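Local coordinates for molybdopterin biosynthesis protein MoaB (Sulfolobus tokodaii, PDB 3IWT) that probably binds molybdopterin or a precursor of it and takes part in the biosynthesis of the molybdenum cofactor, at the interface of chains A and B. Coordinates in Å, arbitrary orientation; residue numbers count along the deposited sequence, not the author numbering. Chains: chain A/B, 178aa long hypothetical molybdenum cofactor biosynthesis protein B.

Contact 1: the interface of chains A and B. Residues chain A 92-95, 97, 133-134, 136; chain B 109-112, 141, 172, 175-176.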
ATOM      1  N   GLY A  92      -1.225 -15.844 -14.535  1.00 44.36           N
ATOM      2  CA  GLY A  92      -1.744 -15.002 -15.583  1.00 44.84           C
ATOM      3  C   GLY A  92      -3.020 -14.280 -15.223  1.00 44.69           C
ATOM      4  O   GLY A  92      -3.276 -13.973 -14.050  1.00 44.23           O
ATOM      5  N   TYR A  93      -3.808 -13.966 -16.250  1.00 44.89           N
ATOM      6  CA  TYR A  93      -5.006 -13.149 -16.072  1.00 45.43           C
ATOM      7  C   TYR A  93      -6.315 -13.901 -16.322  1.00 46.50           C
ATOM      8  O   TYR A  93      -7.361 -13.276 -16.468  1.00 47.35           O
ATOM      9  CB  TYR A  93      -4.913 -11.872 -16.925  1.00 44.48           C
ATOM     10  CG  TYR A  93      -3.810 -10.977 -16.420  1.00 43.92           C
ATOM     11  CD1 TYR A  93      -4.026 -10.106 -15.351  1.00 42.64           C
ATOM     12  CD2 TYR A  93      -2.534 -11.066 -16.946  1.00 44.01           C
ATOM     13  CE1 TYR A  93      -2.989  -9.320 -14.845  1.00 43.96           C
ATOM     14  CE2 TYR A  93      -1.491 -10.297 -16.445  1.00 43.92           C
ATOM     15  CZ  TYR A  93      -1.718  -9.412 -15.421  1.00 42.59           C
ATOM     16  OH  TYR A  93      -0.664  -8.645 -14.934  1.00 42.60           O
ATOM     17  N   SER A  94      -6.279 -15.234 -16.318  1.00 47.01           N
ATOM     18  CA  SER A  94      -7.520 -15.987 -16.160  1.00 47.15           C
ATOM     19  C   SER A  94      -8.206 -15.560 -14.842  1.00 47.30           C
ATOM     20  O   SER A  94      -7.544 -15.258 -13.857  1.00 46.60           O
ATOM     21  CB  SER A  94      -7.242 -17.478 -16.176  1.00 47.64           C
ATOM     22  OG  SER A  94      -8.341 -18.200 -15.684  1.00 50.07           O
ATOM     23  N   PRO A  95      -9.546 -15.488 -14.837  1.00 47.78           N
ATOM     24  CA  PRO A  95     -10.284 -15.139 -13.652  1.00 48.18           C
ATOM     25  C   PRO A  95      -9.906 -16.018 -12.463  1.00 47.67           C
ATOM     26  O   PRO A  95      -9.939 -15.558 -11.331  1.00 48.07           O
ATOM     27  CB  PRO A  95     -11.738 -15.384 -14.068  1.00 48.74           C
ATOM     28  CG  PRO A  95     -11.747 -15.190 -15.490  1.00 48.78           C
ATOM     29  CD  PRO A  95     -10.438 -15.698 -15.990  1.00 49.16           C
ATOM     30  N   ASP A  97      -6.821 -17.491 -11.964  1.00 45.18           N
ATOM     31  CA  ASP A  97      -5.394 -17.361 -11.614  1.00 45.27           C
ATOM     32  C   ASP A  97      -5.206 -16.481 -10.363  1.00 44.73           C
ATOM     33  O   ASP A  97      -5.392 -15.246 -10.428  1.00 45.00           O
ATOM     34  CB  ASP A  97      -4.596 -16.739 -12.755  1.00 44.25           C
ATOM     35  CG  ASP A  97      -4.354 -17.696 -13.917  1.00 46.76           C
ATOM     36  OD1 ASP A  97      -4.664 -18.898 -13.825  1.00 45.52           O
ATOM     37  OD2 ASP A  97      -3.882 -17.189 -14.956  1.00 46.22           O
ATOM     38  N   TYR A 133       3.534  -9.521 -21.617  1.00 41.68           N
ATOM     39  CA  TYR A 133       2.910  -8.663 -20.595  1.00 41.83           C
ATOM     40  C   TYR A 133       1.724  -9.305 -19.914  1.00 42.26           C
ATOM     41  O   TYR A 133       1.159  -8.724 -18.970  1.00 42.26           O
ATOM     42  CB  TYR A 133       2.626  -7.249 -21.074  1.00 40.98           C
ATOM     43  CG  TYR A 133       1.488  -7.020 -22.045  1.00 40.12           C
ATOM     44  CD1 TYR A 133       0.178  -6.877 -21.588  1.00 39.08           C
ATOM     45  CD2 TYR A 133       1.722  -6.890 -23.392  1.00 38.54           C
ATOM     46  CE1 TYR A 133      -0.877  -6.619 -22.457  1.00 40.03           C
ATOM     47  CE2 TYR A 133       0.679  -6.621 -24.292  1.00 38.81           C
ATOM     48  CZ  TYR A 133      -0.634  -6.486 -23.816  1.00 39.60           C
ATOM     49  OH  TYR A 133      -1.681  -6.192 -24.688  1.00 39.52           O
ATOM     50  N   LEU A 134       1.370 -10.518 -20.334  1.00 43.13           N
ATOM     51  CA  LEU A 134       0.258 -11.245 -19.727  1.00 44.05           C
ATOM     52  C   LEU A 134       0.656 -12.282 -18.644  1.00 44.98           C
ATOM     53  O   LEU A 134      -0.178 -13.108 -18.235  1.00 44.74           O
ATOM     54  CB  LEU A 134      -0.563 -11.872 -20.854  1.00 45.10           C
ATOM     55  CG  LEU A 134      -1.230 -10.829 -21.775  1.00 47.71           C
ATOM     56  CD1 LEU A 134      -2.157 -11.532 -22.754  1.00 52.66           C
ATOM     57  CD2 LEU A 134      -1.978  -9.765 -20.979  1.00 51.56           C
ATOM     58  N   LYS A 136       2.514 -12.637 -14.598  1.00 45.25           N
ATOM     59  CA  LYS A 136       2.923 -12.021 -13.341  1.00 45.67           C
ATOM     60  C   LYS A 136       3.881 -12.918 -12.542  1.00 44.72           C
ATOM     61  O   LYS A 136       4.011 -12.771 -11.315  1.00 44.46           O
ATOM     62  CB  LYS A 136       1.703 -11.691 -12.499  1.00 46.36           C
ATOM     63  CG  LYS A 136       0.738 -10.763 -13.123  1.00 47.96           C
ATOM     64  CD  LYS A 136      -0.451 -10.484 -12.182  1.00 48.49           C
ATOM     65  CE  LYS A 136      -1.467 -11.646 -12.181  1.00 52.48           C
ATOM     66  NZ  LYS A 136      -2.702 -11.192 -11.503  1.00 55.23           N
TER
ATOM     67  N   ARG B 109      -7.847  -5.352 -11.525  1.00 43.45           N
ATOM     68  CA  ARG B 109      -6.514  -5.980 -11.584  1.00 44.84           C
ATOM     69  C   ARG B 109      -5.657  -5.136 -12.506  1.00 43.43           C
ATOM     70  O   ARG B 109      -6.097  -4.811 -13.610  1.00 43.56           O
ATOM     71  CB  ARG B 109      -6.556  -7.408 -12.196  1.00 43.95           C
ATOM     72  CG  ARG B 109      -7.142  -8.466 -11.278  1.00 50.68           C
ATOM     73  CD  ARG B 109      -6.890  -9.893 -11.742  1.00 51.45           C
ATOM     74  NE  ARG B 109      -7.710 -10.188 -12.923  1.00 57.89           N
ATOM     75  CZ  ARG B 109      -7.792 -11.381 -13.515  1.00 56.68           C
ATOM     76  NH1 ARG B 109      -7.099 -12.438 -13.032  1.00 56.99           N
ATOM     77  NH2 ARG B 109      -8.594 -11.509 -14.584  1.00 54.68           N
ATOM     78  N   GLU B 110      -4.472  -4.734 -12.040  1.00 42.70           N
ATOM     79  CA  GLU B 110      -3.519  -4.069 -12.920  0.70 43.19           C
ATOM     80  C   GLU B 110      -2.829  -5.140 -13.768  1.00 41.22           C
ATOM     81  O   GLU B 110      -2.486  -6.250 -13.297  1.00 39.01           O
ATOM     82  CB  GLU B 110      -2.494  -3.207 -12.173  0.70 43.90           C
ATOM     83  CG  GLU B 110      -1.555  -2.484 -13.115  0.70 45.44           C
ATOM     84  CD  GLU B 110      -0.956  -1.210 -12.542  0.70 48.06           C
ATOM     85  OE1 GLU B 110      -0.724  -1.156 -11.305  0.70 50.38           O
ATOM     86  OE2 GLU B 110      -0.738  -0.264 -13.355  0.70 52.43           O
ATOM     87  N   ILE B 111      -2.688  -4.843 -15.046  1.00 40.00           N
ATOM     88  CA  ILE B 111      -1.927  -5.728 -15.916  1.00 40.22           C
ATOM     89  C   ILE B 111      -0.488  -5.228 -15.750  1.00 39.99           C
ATOM     90  O   ILE B 111       0.003  -4.352 -16.496  1.00 40.32           O
ATOM     91  CB  ILE B 111      -2.414  -5.703 -17.379  1.00 40.83           C
ATOM     92  CG1 ILE B 111      -3.846  -6.260 -17.486  1.00 41.07           C
ATOM     93  CG2 ILE B 111      -1.470  -6.534 -18.274  1.00 38.85           C
ATOM     94  CD1 ILE B 111      -4.538  -5.876 -18.837  1.00 40.32           C
ATOM     95  N   GLU B 112       0.190  -5.817 -14.762  1.00 39.30           N
ATOM     96  CA  GLU B 112       1.415  -5.259 -14.188  1.00 40.29           C
ATOM     97  C   GLU B 112       2.541  -5.131 -15.208  1.00 40.77           C
ATOM     98  O   GLU B 112       3.235  -4.107 -15.286  1.00 41.87           O
ATOM     99  CB  GLU B 112       1.857  -6.126 -13.000  1.00 40.98           C
ATOM    100  CG  GLU B 112       0.821  -6.218 -11.857  1.00 41.29           C
ATOM    101  CD  GLU B 112       1.202  -7.166 -10.735  1.00 42.71           C
ATOM    102  OE1 GLU B 112       2.281  -7.804 -10.782  1.00 41.18           O
ATOM    103  OE2 GLU B 112       0.396  -7.252  -9.762  1.00 43.70           O
ATOM    104  N   ILE B 141      -7.692  -4.064 -15.872  1.00 40.81           N
ATOM    105  CA  ILE B 141      -8.940  -4.747 -16.171  1.00 41.08           C
ATOM    106  C   ILE B 141      -9.960  -4.150 -15.207  1.00 41.98           C
ATOM    107  O   ILE B 141      -9.685  -4.047 -14.010  1.00 40.33           O
ATOM    108  CB  ILE B 141      -8.829  -6.283 -15.955  1.00 42.33           C
ATOM    109  CG1 ILE B 141      -7.733  -6.890 -16.869  1.00 41.04           C
ATOM    110  CG2 ILE B 141     -10.218  -6.969 -16.121  1.00 43.24           C
ATOM    111  CD1 ILE B 141      -7.180  -8.254 -16.393  1.00 40.59           C
ATOM    112  N   LEU B 172      -6.760 -11.487 -24.814  1.00 45.22           N
ATOM    113  CA  LEU B 172      -6.913 -10.939 -23.486  1.00 45.41           C
ATOM    114  C   LEU B 172      -8.394 -10.714 -23.114  1.00 44.43           C
ATOM    115  O   LEU B 172      -8.826 -11.074 -22.014  1.00 44.23           O
ATOM    116  CB  LEU B 172      -6.100  -9.672 -23.342  1.00 45.26           C
ATOM    117  CG  LEU B 172      -6.220  -8.919 -22.027  1.00 45.95           C
ATOM    118  CD1 LEU B 172      -5.830  -9.761 -20.796  1.00 45.79           C
ATOM    119  CD2 LEU B 172      -5.321  -7.683 -22.201  1.00 46.42           C
ATOM    120  N   LEU B 175      -9.955 -14.038 -22.439  1.00 47.51           N
ATOM    121  CA  LEU B 175      -9.451 -14.601 -21.205  1.00 47.62           C
ATOM    122  C   LEU B 175     -10.159 -14.016 -19.989  1.00 47.41           C
ATOM    123  O   LEU B 175     -10.637 -14.744 -19.112  1.00 46.79           O
ATOM    124  CB  LEU B 175      -7.950 -14.338 -21.134  1.00 47.57           C
ATOM    125  CG  LEU B 175      -7.106 -14.995 -20.073  1.00 48.11           C
ATOM    126  CD1 LEU B 175      -7.336 -16.516 -20.016  1.00 47.38           C
ATOM    127  CD2 LEU B 175      -5.653 -14.615 -20.387  1.00 49.19           C
ATOM    128  N   VAL B 176     -10.274 -12.698 -19.961  1.00 46.80           N
ATOM    129  CA  VAL B 176     -10.884 -11.988 -18.844  0.50 47.31           C
ATOM    130  C   VAL B 176     -12.374 -12.328 -18.704  1.00 47.28           C
ATOM    131  O   VAL B 176     -12.938 -12.278 -17.595  1.00 47.93           O
ATOM    132  CB  VAL B 176     -10.630 -10.460 -18.992  0.50 47.44           C
ATOM    133  CG1 VAL B 176     -11.716  -9.620 -18.321  0.50 48.34           C
ATOM    134  CG2 VAL B 176      -9.231 -10.123 -18.460  0.50 46.41           C
TER
HETATM  135  O   HOH W   1      -3.024  -8.119 -11.454  1.00 35.14           O
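The ring of A:Tyr93 carries the side chain of B:Ile111 on one face, with CG1 4.1 Å above the plane and shifted toward the rim; the backbone carbonyl carbon of A:Leu134, from its own chain, sits at the ring edge. The guanidinium of B:Arg109 has A:Tyr93 CD1 over one face, again off centre, and the carbonyl of A:Ser94 at its edge. A third flat group, the ring of A:Tyr133, takes B:Ile111 CG2 at its edge in plane, so the two branches of that isoleucine serve two different tyrosines. Here the loop 92-97 and the end of 3-10 helix 129-134 of chain A meet strand 109-110, the residues after it and helix 169-176 of chain B, in one patch of the interface between two copies of MoaB. The A:Tyr93 side chain, CG anti to its carbonyl carbon (chi1 -67°), reaches across so that its phenol OH accepts a hydrogen bond from the backbone N of B:Glu112, 3.0 Å away, and the same OH donates a weak bond to the backbone O of B:Glu110. B:Arg109 bends at chi3 (-72°) and places NH1 3.0 Å from A:Ser94 O, a nearly straight bond that lies close to the guanidinium plane but meets the carbonyl from above its own plane. NH2 makes a weak bond to A:Tyr93 O, so the guanidinium spans two successive carbonyls of the loop. Beyond it, B:Leu175 lays CD1 against A:Ser94 CA, while A:Leu134 and B:Leu172 cross obliquely through their methyl tips. The aliphatic part of A:Lys136 crosses B:Glu112 at about a right angle, and its terminal amino group, NZ, turns to water 1, 3.1 Å away, which in turn lies 2.7 Å from B:Glu110 O.

Contact 2: the interface of chains A and B. Residues chain A 123, 128, 130-133; chain B 117, 121, 163-165, 168.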
ATOM      1  N   PHE A 123       9.583 -12.032 -23.782  1.00 44.10           N
ATOM      2  CA  PHE A 123       9.368 -11.190 -24.979  1.00 44.42           C
ATOM      3  C   PHE A 123      10.274 -11.577 -26.155  1.00 45.87           C
ATOM      4  O   PHE A 123       9.872 -11.470 -27.325  1.00 43.29           O
ATOM      5  CB  PHE A 123       9.587  -9.707 -24.667  1.00 44.56           C
ATOM      6  CG  PHE A 123       9.196  -8.781 -25.805  1.00 44.63           C
ATOM      7  CD1 PHE A 123       7.871  -8.425 -26.011  1.00 45.31           C
ATOM      8  CD2 PHE A 123      10.150  -8.320 -26.688  1.00 45.73           C
ATOM      9  CE1 PHE A 123       7.505  -7.604 -27.094  1.00 45.49           C
ATOM     10  CE2 PHE A 123       9.803  -7.484 -27.763  1.00 46.30           C
ATOM     11  CZ  PHE A 123       8.486  -7.135 -27.955  1.00 45.05           C
ATOM     12  N   VAL A 128       6.297 -15.934 -28.238  1.00 45.77           N
ATOM     13  CA  VAL A 128       5.652 -15.239 -27.100  1.00 45.12           C
ATOM     14  C   VAL A 128       5.507 -13.742 -27.441  1.00 45.23           C
ATOM     15  O   VAL A 128       4.398 -13.230 -27.533  1.00 45.04           O
ATOM     16  CB  VAL A 128       6.436 -15.442 -25.782  1.00 44.94           C
ATOM     17  CG1 VAL A 128       5.758 -14.696 -24.581  1.00 43.53           C
ATOM     18  CG2 VAL A 128       6.560 -16.922 -25.472  1.00 45.09           C
ATOM     19  N   ALA A 130       4.744 -10.140 -27.487  1.00 43.79           N
ATOM     20  CA  ALA A 130       3.971  -9.245 -26.617  1.00 43.85           C
ATOM     21  C   ALA A 130       3.139  -9.977 -25.571  1.00 44.09           C
ATOM     22  O   ALA A 130       2.743  -9.381 -24.585  1.00 43.17           O
ATOM     23  CB  ALA A 130       3.079  -8.321 -27.453  1.00 43.84           C
ATOM     24  N   ALA A 131       2.855 -11.255 -25.787  1.00 43.93           N
ATOM     25  CA  ALA A 131       2.199 -12.047 -24.760  1.00 43.61           C
ATOM     26  C   ALA A 131       2.967 -11.999 -23.430  1.00 43.50           C
ATOM     27  O   ALA A 131       2.409 -12.309 -22.354  1.00 44.11           O
ATOM     28  CB  ALA A 131       2.028 -13.481 -25.239  1.00 44.82           C
ATOM     29  N   ALA A 132       4.230 -11.562 -23.477  1.00 42.18           N
ATOM     30  CA  ALA A 132       5.036 -11.386 -22.269  1.00 42.12           C
ATOM     31  C   ALA A 132       4.324 -10.521 -21.204  1.00 41.83           C
ATOM     32  O   ALA A 132       4.522 -10.729 -20.022  1.00 41.31           O
ATOM     33  CB  ALA A 132       6.373 -10.804 -22.612  1.00 42.25           C
ATOM     34  N   TYR A 133       3.534  -9.521 -21.617  1.00 41.68           N
ATOM     35  CA  TYR A 133       2.910  -8.663 -20.595  1.00 41.83           C
ATOM     36  C   TYR A 133       1.724  -9.305 -19.914  1.00 42.26           C
ATOM     37  O   TYR A 133       1.159  -8.724 -18.970  1.00 42.26           O
ATOM     38  CB  TYR A 133       2.626  -7.249 -21.074  1.00 40.98           C
ATOM     39  CG  TYR A 133       1.488  -7.020 -22.045  1.00 40.12           C
ATOM     40  CD1 TYR A 133       0.178  -6.877 -21.588  1.00 39.08           C
ATOM     41  CD2 TYR A 133       1.722  -6.890 -23.392  1.00 38.54           C
ATOM     42  CE1 TYR A 133      -0.877  -6.619 -22.457  1.00 40.03           C
ATOM     43  CE2 TYR A 133       0.679  -6.621 -24.292  1.00 38.81           C
ATOM     44  CZ  TYR A 133      -0.634  -6.486 -23.816  1.00 39.60           C
ATOM     45  OH  TYR A 133      -1.681  -6.192 -24.688  1.00 39.52           O
TER
ATOM     46  N   VAL B 117       7.019  -3.945 -20.204  1.00 39.76           N
ATOM     47  CA  VAL B 117       7.118  -4.429 -21.578  1.00 38.47           C
ATOM     48  C   VAL B 117       6.992  -3.238 -22.555  1.00 39.01           C
ATOM     49  O   VAL B 117       7.715  -3.174 -23.561  1.00 38.98           O
ATOM     50  CB  VAL B 117       6.117  -5.564 -21.876  1.00 39.09           C
ATOM     51  CG1 VAL B 117       6.115  -5.952 -23.388  1.00 38.06           C
ATOM     52  CG2 VAL B 117       6.443  -6.818 -21.026  1.00 36.13           C
ATOM     53  N   VAL B 121      10.041  -2.160 -25.339  1.00 40.80           N
ATOM     54  CA  VAL B 121       9.915  -1.884 -26.774  1.00 41.52           C
ATOM     55  C   VAL B 121      10.277  -0.410 -27.084  1.00 41.01           C
ATOM     56  O   VAL B 121      10.862  -0.092 -28.116  1.00 40.15           O
ATOM     57  CB  VAL B 121       8.535  -2.329 -27.369  1.00 42.30           C
ATOM     58  CG1 VAL B 121       8.303  -3.842 -27.149  1.00 42.40           C
ATOM     59  CG2 VAL B 121       7.368  -1.478 -26.850  1.00 42.13           C
ATOM     60  N   GLU B 163       2.563  -2.894 -31.644  1.00 40.42           N
ATOM     61  CA  GLU B 163       3.368  -3.961 -31.070  1.00 41.40           C
ATOM     62  C   GLU B 163       2.733  -4.679 -29.893  1.00 41.49           C
ATOM     63  O   GLU B 163       2.996  -5.866 -29.717  1.00 41.74           O
ATOM     64  CB  GLU B 163       4.751  -3.454 -30.677  1.00 42.15           C
ATOM     65  CG  GLU B 163       5.615  -2.982 -31.871  1.00 43.99           C
ATOM     66  CD  GLU B 163       5.627  -3.980 -33.051  1.00 46.80           C
ATOM     67  OE1 GLU B 163       6.138  -5.101 -32.894  1.00 48.76           O
ATOM     68  OE2 GLU B 163       5.099  -3.629 -34.115  1.00 52.10           O
ATOM     69  N   LEU B 164       1.929  -3.988 -29.080  1.00 41.37           N
ATOM     70  CA  LEU B 164       1.425  -4.569 -27.850  1.00 41.11           C
ATOM     71  C   LEU B 164      -0.098  -4.777 -27.756  1.00 40.59           C
ATOM     72  O   LEU B 164      -0.541  -5.774 -27.206  1.00 39.75           O
ATOM     73  CB  LEU B 164       1.901  -3.742 -26.644  1.00 41.60           C
ATOM     74  CG  LEU B 164       3.423  -3.546 -26.468  1.00 42.60           C
ATOM     75  CD1 LEU B 164       3.675  -2.857 -25.108  1.00 43.77           C
ATOM     76  CD2 LEU B 164       4.189  -4.855 -26.521  1.00 42.27           C
ATOM     77  N   ILE B 165      -0.892  -3.850 -28.280  1.00 40.64           N
ATOM     78  CA  ILE B 165      -2.346  -3.934 -28.114  1.00 40.93           C
ATOM     79  C   ILE B 165      -2.966  -4.769 -29.230  1.00 41.09           C
ATOM     80  O   ILE B 165      -3.630  -5.772 -28.945  1.00 40.19           O
ATOM     81  CB  ILE B 165      -3.005  -2.518 -28.021  1.00 40.37           C
ATOM     82  CG1 ILE B 165      -2.444  -1.754 -26.820  1.00 40.27           C
ATOM     83  CG2 ILE B 165      -4.514  -2.617 -28.041  1.00 40.11           C
ATOM     84  CD1 ILE B 165      -2.875  -0.286 -26.709  1.00 40.45           C
ATOM     85  N   GLU B 168      -2.446  -8.729 -29.064  1.00 43.30           N
ATOM     86  CA  GLU B 168      -2.799  -9.489 -27.866  1.00 43.81           C
ATOM     87  C   GLU B 168      -4.198  -9.221 -27.323  1.00 43.65           C
ATOM     88  O   GLU B 168      -4.694 -10.008 -26.530  1.00 43.40           O
ATOM     89  CB  GLU B 168      -1.791  -9.216 -26.743  1.00 45.01           C
ATOM     90  CG  GLU B 168      -0.352  -9.501 -27.171  1.00 47.14           C
ATOM     91  CD  GLU B 168      -0.098 -10.954 -27.567  1.00 48.81           C
ATOM     92  OE1 GLU B 168      -0.735 -11.871 -27.011  1.00 51.75           O
ATOM     93  OE2 GLU B 168       0.775 -11.161 -28.432  1.00 52.12           O
TER
HETATM   94  O   HOH W   2       3.020 -10.359 -30.079  1.00 38.91           O
HETATM   95  O   HOH W   3       2.154 -13.540 -29.001  1.00 50.82           O
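From chain A come the C-terminal end of helix 112-123 and the 3-10 helix 129-134; from chain B, helix 113-124, the end of helix 154-165 and the loop residue B:Glu168. This part of the MoaB chain interface is mainly apolar. A:Phe123, CG anti to the backbone N (chi1 -172°), meets B:Val121 at about a right angle, its ring tip CZ 3.4 Å from the CG1 methyl, while CD1 faces B:Val117 CG1. The other methyl of that valine, CG2, packs 3.8 Å from A:Tyr133 CB. A:Tyr133 holds the crowded position between backbone N and carbonyl carbon (chi1 73°), which sends its ring obliquely across B:Leu164, CE2 against CB. There the phenol OH of A:Tyr133 donates to B:Leu164 O at 2.8 Å, approaching from above the carbonyl plane, although the oxygen itself lies in the plane of the ring at its edge. An alanine here would probably cost the interface this hydrogen bond and the packing of the ring against B:Leu164. B:Glu168 runs past the ring in the opposite direction, its carboxylate plane 83° from that of the ring, and bends at chi2 to lay CG against A:Ala130 CB, 3.6 Å away. Two waters link its carboxylate to the start of the 3-10 helix and the loop before it. Water 2 pairs with A:Ala130 N and lies 2.9 Å from B:Glu168 OE2. Water 3, 2.8 Å from B:Glu168 OE2, is 2.7 Å from A:Val128 O.

Contact 1 and contact 2 are neighbouring patches of one A-B interface, their C-alpha centres about 13 Å apart. A:Tyr133 belongs to both, and the 3-10 helix 129-134 runs between them, with A:Leu134 in contact 1 and the alanines before it in contact 2. On chain B, B:Glu112 leads directly into helix 113-124, which carries the valines of contact 2. A shift of either segment would therefore probably be felt in both patches. The interface is not an exact two-fold, and the deposited assembly holds six copies, a hexamer that may or may not be the biological form.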